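Local coordinates for DUF1116 domain-containing protein (Enterococcus faecalis, PDB 3CLQ), which is of unknown function but belongs to the AllG family, named after a subunit of oxamate carbamoyltransferase, at the interface of chains A and B. Residues are numbered along the deposited sequence; one frame, centred on the assembly and turned at random. Chains: chain A/B, Uncharacterized protein.

Contact 1: the interface of chains A and B. Residues chain A 199, 202, 226-227; chain B 199, 203.
B:Gln203 reaches across the interface and lays its side chain against A:Thr199 and A:Val202, residues of helix 195-210 in the other chain; its own position lies on the same helix of chain B. CG stands anti to the backbone N (chi1 -175°) and the chain stays extended beyond it, which carries the amide over to the surface of chain A. From CB the chain turns towards chain A, and the contact begins at CG, 3.8 Å from A:Val202 CG2. CD follows between the same valine methyl and the A:Thr199 hydroxyl, at van der Waals range from both. At the tip the amide divides its neighbours. OE1 points towards A:Thr199, its distance to the hydroxyl OG1 being 3.6 Å, too long for a firm hydrogen bond. NE2 turns to the methyls of A:Val202, 3.8 Å from CG2, with the backbone of A:Leu226 and A:Gly227 a little farther off. The two side chains of this glutamine-valine pair meet at about a right angle, the glutamine running across the branched end of the valine.

Beside it the two copies of Thr199 face each other with different rotamers. In A:Thr199 the hydroxyl is anti to the backbone N (chi1 -176°), and OG1 lies 3.0 Å from B:Thr199 O, a possible but poorly directed hydrogen bond: OG1 comes at the carbonyl oxygen from the flank. In B:Thr199 the methyl takes the anti position instead and packs on the A:Thr199 methyl, CG2 to CG2 3.5 Å. The approach of this B:Thr199 methyl to A:Thr199 OG1 is too short to be trusted, which makes the hydrogen bond beside it doubtful as well.

The site lies partway along the paired 195-210 helices of the two chains, where the turn at the end of helix 216-226 of chain A flanks the glutamine tip.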
ATOM      1  N   THR A 199       1.457  -0.103   6.890  1.00 46.68           N
ATOM      2  CA  THR A 199       0.658  -1.313   6.831  1.00 48.39           C
ATOM      3  C   THR A 199       1.488  -2.607   6.733  1.00 49.45           C
ATOM      4  O   THR A 199       1.136  -3.629   7.317  1.00 50.86           O
ATOM      5  CB  THR A 199      -0.468  -1.243   5.827  1.00 46.91           C
ATOM      6  OG1 THR A 199      -1.187  -2.446   5.952  1.00 48.82           O
ATOM      7  CG2 THR A 199       0.034  -1.151   4.423  1.00 47.23           C
ATOM      8  N   VAL A 202       2.759  -3.214  10.540  1.00 54.32           N
ATOM      9  CA  VAL A 202       1.865  -3.855  11.498  1.00 53.47           C
ATOM     10  C   VAL A 202       1.517  -5.278  11.078  1.00 53.75           C
ATOM     11  O   VAL A 202       1.297  -6.152  11.940  1.00 53.34           O
ATOM     12  CB  VAL A 202       0.586  -3.043  11.886  1.00 53.41           C
ATOM     13  CG1 VAL A 202       0.750  -1.570  11.618  1.00 52.99           C
ATOM     14  CG2 VAL A 202      -0.676  -3.617  11.245  1.00 53.74           C
ATOM     15  N   LEU A 226      -2.513   1.792  16.408  1.00 51.65           N
ATOM     16  CA  LEU A 226      -1.693   1.579  15.234  1.00 50.84           C
ATOM     17  C   LEU A 226      -2.421   1.838  13.916  1.00 51.63           C
ATOM     18  O   LEU A 226      -1.784   2.014  12.893  1.00 51.99           O
ATOM     19  CB  LEU A 226      -1.126   0.164  15.232  1.00 50.65           C
ATOM     20  CG  LEU A 226      -0.116  -0.304  16.288  1.00 51.20           C
ATOM     21  CD1 LEU A 226       0.210  -1.768  16.058  1.00 50.94           C
ATOM     22  CD2 LEU A 226       1.162   0.518  16.243  1.00 51.77           C
ATOM     23  N   GLY A 227      -3.750   1.841  13.928  1.00 52.55           N
ATOM     24  CA  GLY A 227      -4.533   2.073  12.713  1.00 52.83           C
ATOM     25  C   GLY A 227      -5.107   3.470  12.792  1.00 53.67           C
ATOM     26  O   GLY A 227      -5.921   3.879  11.973  1.00 54.29           O
TER
ATOM     27  N   THR B 199      -3.128  -5.999   2.195  1.00 52.74           N
ATOM     28  CA  THR B 199      -2.553  -5.526   3.439  1.00 53.06           C
ATOM     29  C   THR B 199      -3.467  -4.541   4.165  1.00 51.76           C
ATOM     30  O   THR B 199      -3.423  -4.438   5.382  1.00 53.20           O
ATOM     31  CB  THR B 199      -1.206  -4.886   3.134  1.00 54.36           C
ATOM     32  OG1 THR B 199      -0.496  -5.788   2.284  1.00 55.68           O
ATOM     33  CG2 THR B 199      -0.398  -4.662   4.384  1.00 54.92           C
ATOM     34  N   GLN B 203      -5.380  -5.889   7.939  1.00 54.88           N
ATOM     35  CA  GLN B 203      -5.205  -4.965   9.024  1.00 56.09           C
ATOM     36  C   GLN B 203      -6.544  -4.459   9.614  1.00 55.50           C
ATOM     37  O   GLN B 203      -6.691  -4.316  10.824  1.00 55.17           O
ATOM     38  CB  GLN B 203      -4.366  -3.778   8.559  1.00 57.52           C
ATOM     39  CG  GLN B 203      -4.052  -2.841   9.680  1.00 58.22           C
ATOM     40  CD  GLN B 203      -3.553  -1.509   9.205  1.00 61.00           C
ATOM     41  OE1 GLN B 203      -3.750  -1.119   8.035  1.00 62.26           O
ATOM     42  NE2 GLN B 203      -2.894  -0.783  10.103  1.00 60.88           N
TER

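Contact 2: the interface of chains A and B. Residues chain A 186, 193, 195-196, 199-200; chain B 186, 195-196, 199.
A:Met186 and B:Met186, both selenomethionines, exchange their side chains across the two-fold axis at the N-terminal ends of the paired helices in this AllG-family protein, each reaching the start of helix 195-210 in the other chain.

The apolar packing is reciprocal. The terminal methyl CE of A:Met186 rests on the first turn of the chain B helix, 3.3 Å from B:Ala196 CA and 3.7 Å from B:Val195 CB. In return, CE of B:Met186 lies 3.6 Å from A:Ala196 CA, while its selenium sits 3.8 Å from A:Val195 CG1, the side chains of this valine and selenomethionine meeting at roughly a right angle. In both copies CG is anti to the carbonyl carbon and the chain bends at chi3, which turns CE in against the helix. Further along the helix, the backbone N of A:Leu200 lies 4.0 Å from B:Thr199 CG2.

A guanidinium borders this packing. Its edge meets B:Met186, with A:Arg193 NH1 3.9 Å from CG and the carbon in the plane of the group; A:Val195 CG2 lies over the rim of one face, 3.8 Å above the plane.

Within chain B, the hydroxyl OG1 of B:Thr199 gives a hydrogen bond of 2.6 Å to B:Val195 O, one turn back, at a C=O...donor angle of 148° and tilted 32° from the carbonyl plane. The Met186 carbonyl oxygens approach each other too closely for two acceptors, and the exact backbone placement there is doubtful.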
HETATM    1  N   MSE A 186       4.697   0.427  -3.663  1.00 56.06           N
HETATM    2  CA  MSE A 186       3.281   0.641  -3.357  1.00 60.15           C
HETATM    3  C   MSE A 186       2.936   2.113  -3.135  1.00 60.71           C
HETATM    4  O   MSE A 186       2.028   2.427  -2.352  1.00 61.67           O
HETATM    5  CB  MSE A 186       2.837  -0.189  -2.149  1.00 59.76           C
HETATM    6  CG  MSE A 186       3.189  -1.664  -2.259  1.00 61.77           C
HETATM    7 SE   MSE A 186       3.230  -2.524  -0.494  0.70 65.25          SE
HETATM    8  CE  MSE A 186       1.356  -3.061  -0.436  1.00 65.34           C
ATOM      9  N   ARG A 193       4.869  10.143   3.074  1.00 53.85           N
ATOM     10  CA  ARG A 193       3.873   9.159   2.744  1.00 52.47           C
ATOM     11  C   ARG A 193       4.370   7.802   3.230  1.00 52.80           C
ATOM     12  O   ARG A 193       5.374   7.259   2.727  1.00 51.38           O
ATOM     13  CB  ARG A 193       3.572   9.129   1.246  1.00 50.27           C
ATOM     14  CG  ARG A 193       2.393   8.287   0.957  1.00 49.03           C
ATOM     15  CD  ARG A 193       1.981   8.283  -0.501  1.00 48.51           C
ATOM     16  NE  ARG A 193       0.566   8.581  -0.530  1.00 49.45           N
ATOM     17  CZ  ARG A 193      -0.391   7.674  -0.611  1.00 49.15           C
ATOM     18  NH1 ARG A 193      -0.084   6.390  -0.751  1.00 49.40           N
ATOM     19  NH2 ARG A 193      -1.650   8.068  -0.589  1.00 48.07           N
ATOM     20  N   VAL A 195       1.859   5.314   4.138  1.00 51.03           N
ATOM     21  CA  VAL A 195       0.703   4.433   4.172  1.00 49.81           C
ATOM     22  C   VAL A 195       1.126   2.980   4.000  1.00 49.13           C
ATOM     23  O   VAL A 195       0.837   2.132   4.828  1.00 48.74           O
ATOM     24  CB  VAL A 195      -0.315   4.755   3.073  1.00 50.01           C
ATOM     25  CG1 VAL A 195      -1.567   3.961   3.310  1.00 49.73           C
ATOM     26  CG2 VAL A 195      -0.636   6.207   3.079  1.00 50.86           C
ATOM     27  N   ALA A 196       1.815   2.687   2.911  1.00 48.80           N
ATOM     28  CA  ALA A 196       2.103   1.302   2.604  1.00 48.97           C
ATOM     29  C   ALA A 196       3.060   0.724   3.642  1.00 49.42           C
ATOM     30  O   ALA A 196       2.904  -0.441   4.060  1.00 49.88           O
ATOM     31  CB  ALA A 196       2.659   1.159   1.205  1.00 48.54           C
ATOM     32  N   THR A 199       1.457  -0.103   6.890  1.00 46.68           N
ATOM     33  CA  THR A 199       0.658  -1.313   6.831  1.00 48.39           C
ATOM     34  C   THR A 199       1.488  -2.607   6.733  1.00 49.45           C
ATOM     35  O   THR A 199       1.136  -3.629   7.317  1.00 50.86           O
ATOM     36  CB  THR A 199      -0.468  -1.243   5.827  1.00 46.91           C
ATOM     37  OG1 THR A 199      -1.187  -2.446   5.952  1.00 48.82           O
ATOM     38  CG2 THR A 199       0.034  -1.151   4.423  1.00 47.23           C
ATOM     39  N   LEU A 200       2.620  -2.549   6.044  1.00 50.93           N
ATOM     40  CA  LEU A 200       3.538  -3.672   6.070  1.00 51.95           C
ATOM     41  C   LEU A 200       4.057  -3.892   7.499  1.00 52.50           C
ATOM     42  O   LEU A 200       4.016  -5.011   8.007  1.00 53.74           O
ATOM     43  CB  LEU A 200       4.687  -3.500   5.070  1.00 51.61           C
ATOM     44  CG  LEU A 200       4.263  -3.377   3.596  1.00 52.60           C
ATOM     45  CD1 LEU A 200       5.324  -2.698   2.793  1.00 52.77           C
ATOM     46  CD2 LEU A 200       3.941  -4.720   2.964  1.00 53.43           C
TER
HETATM   47  N   MSE B 186      -1.970   3.319  -4.123  1.00 54.59           N
HETATM   48  CA  MSE B 186      -0.823   2.591  -3.597  1.00 58.21           C
HETATM   49  C   MSE B 186      -0.277   1.547  -4.580  1.00 59.19           C
HETATM   50  O   MSE B 186       0.278   0.518  -4.170  1.00 58.77           O
HETATM   51  CB  MSE B 186      -1.175   1.903  -2.296  1.00 57.91           C
HETATM   52  CG  MSE B 186      -1.510   2.831  -1.167  1.00 60.03           C
HETATM   53 SE   MSE B 186      -2.495   1.896   0.253  0.80 63.79          SE
HETATM   54  CE  MSE B 186      -1.092   0.773   0.985  1.00 61.67           C
ATOM     55  N   VAL B 195      -1.535  -6.283  -3.583  1.00 54.88           N
ATOM     56  CA  VAL B 195      -0.730  -6.245  -2.362  1.00 55.35           C
ATOM     57  C   VAL B 195      -1.244  -5.224  -1.361  1.00 54.60           C
ATOM     58  O   VAL B 195      -1.457  -5.545  -0.169  1.00 54.10           O
ATOM     59  CB  VAL B 195       0.775  -5.945  -2.628  1.00 56.23           C
ATOM     60  CG1 VAL B 195       1.628  -6.600  -1.520  1.00 56.66           C
ATOM     61  CG2 VAL B 195       1.198  -6.469  -3.969  1.00 56.84           C
ATOM     62  N   ALA B 196      -1.428  -3.997  -1.845  1.00 52.72           N
ATOM     63  CA  ALA B 196      -1.851  -2.890  -0.986  1.00 51.42           C
ATOM     64  C   ALA B 196      -3.220  -3.181  -0.381  1.00 51.16           C
ATOM     65  O   ALA B 196      -3.396  -3.129   0.837  1.00 49.98           O
ATOM     66  CB  ALA B 196      -1.885  -1.625  -1.764  1.00 50.90           C
ATOM     67  N   THR B 199      -3.128  -5.999   2.195  1.00 52.74           N
ATOM     68  CA  THR B 199      -2.553  -5.526   3.439  1.00 53.06           C
ATOM     69  C   THR B 199      -3.467  -4.541   4.165  1.00 51.76           C
ATOM     70  O   THR B 199      -3.423  -4.438   5.382  1.00 53.20           O
ATOM     71  CB  THR B 199      -1.206  -4.886   3.134  1.00 54.36           C
ATOM     72  OG1 THR B 199      -0.496  -5.788   2.284  1.00 55.68           O
ATOM     73  CG2 THR B 199      -0.398  -4.662   4.384  1.00 54.92           C
TER

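Contact 1 and contact 2 lie about 9 Å apart, between the centres of their C-alpha atoms, and share A:Thr199 and B:Thr199. Both are built on helix 195-210 of each chain: contact 2 takes its first turn together with the preceding loop, and contact 1 the next turns, with the end of helix 216-226 of chain A beside it; the two form consecutive layers of one helix pair along the two-fold axis. Contact 2 is mainly apolar, contact 1 mixes an amide and hydroxyls with methyls. Such a symmetric seam fits a homodimer, although the structure alone does not show that the pair forms in solution.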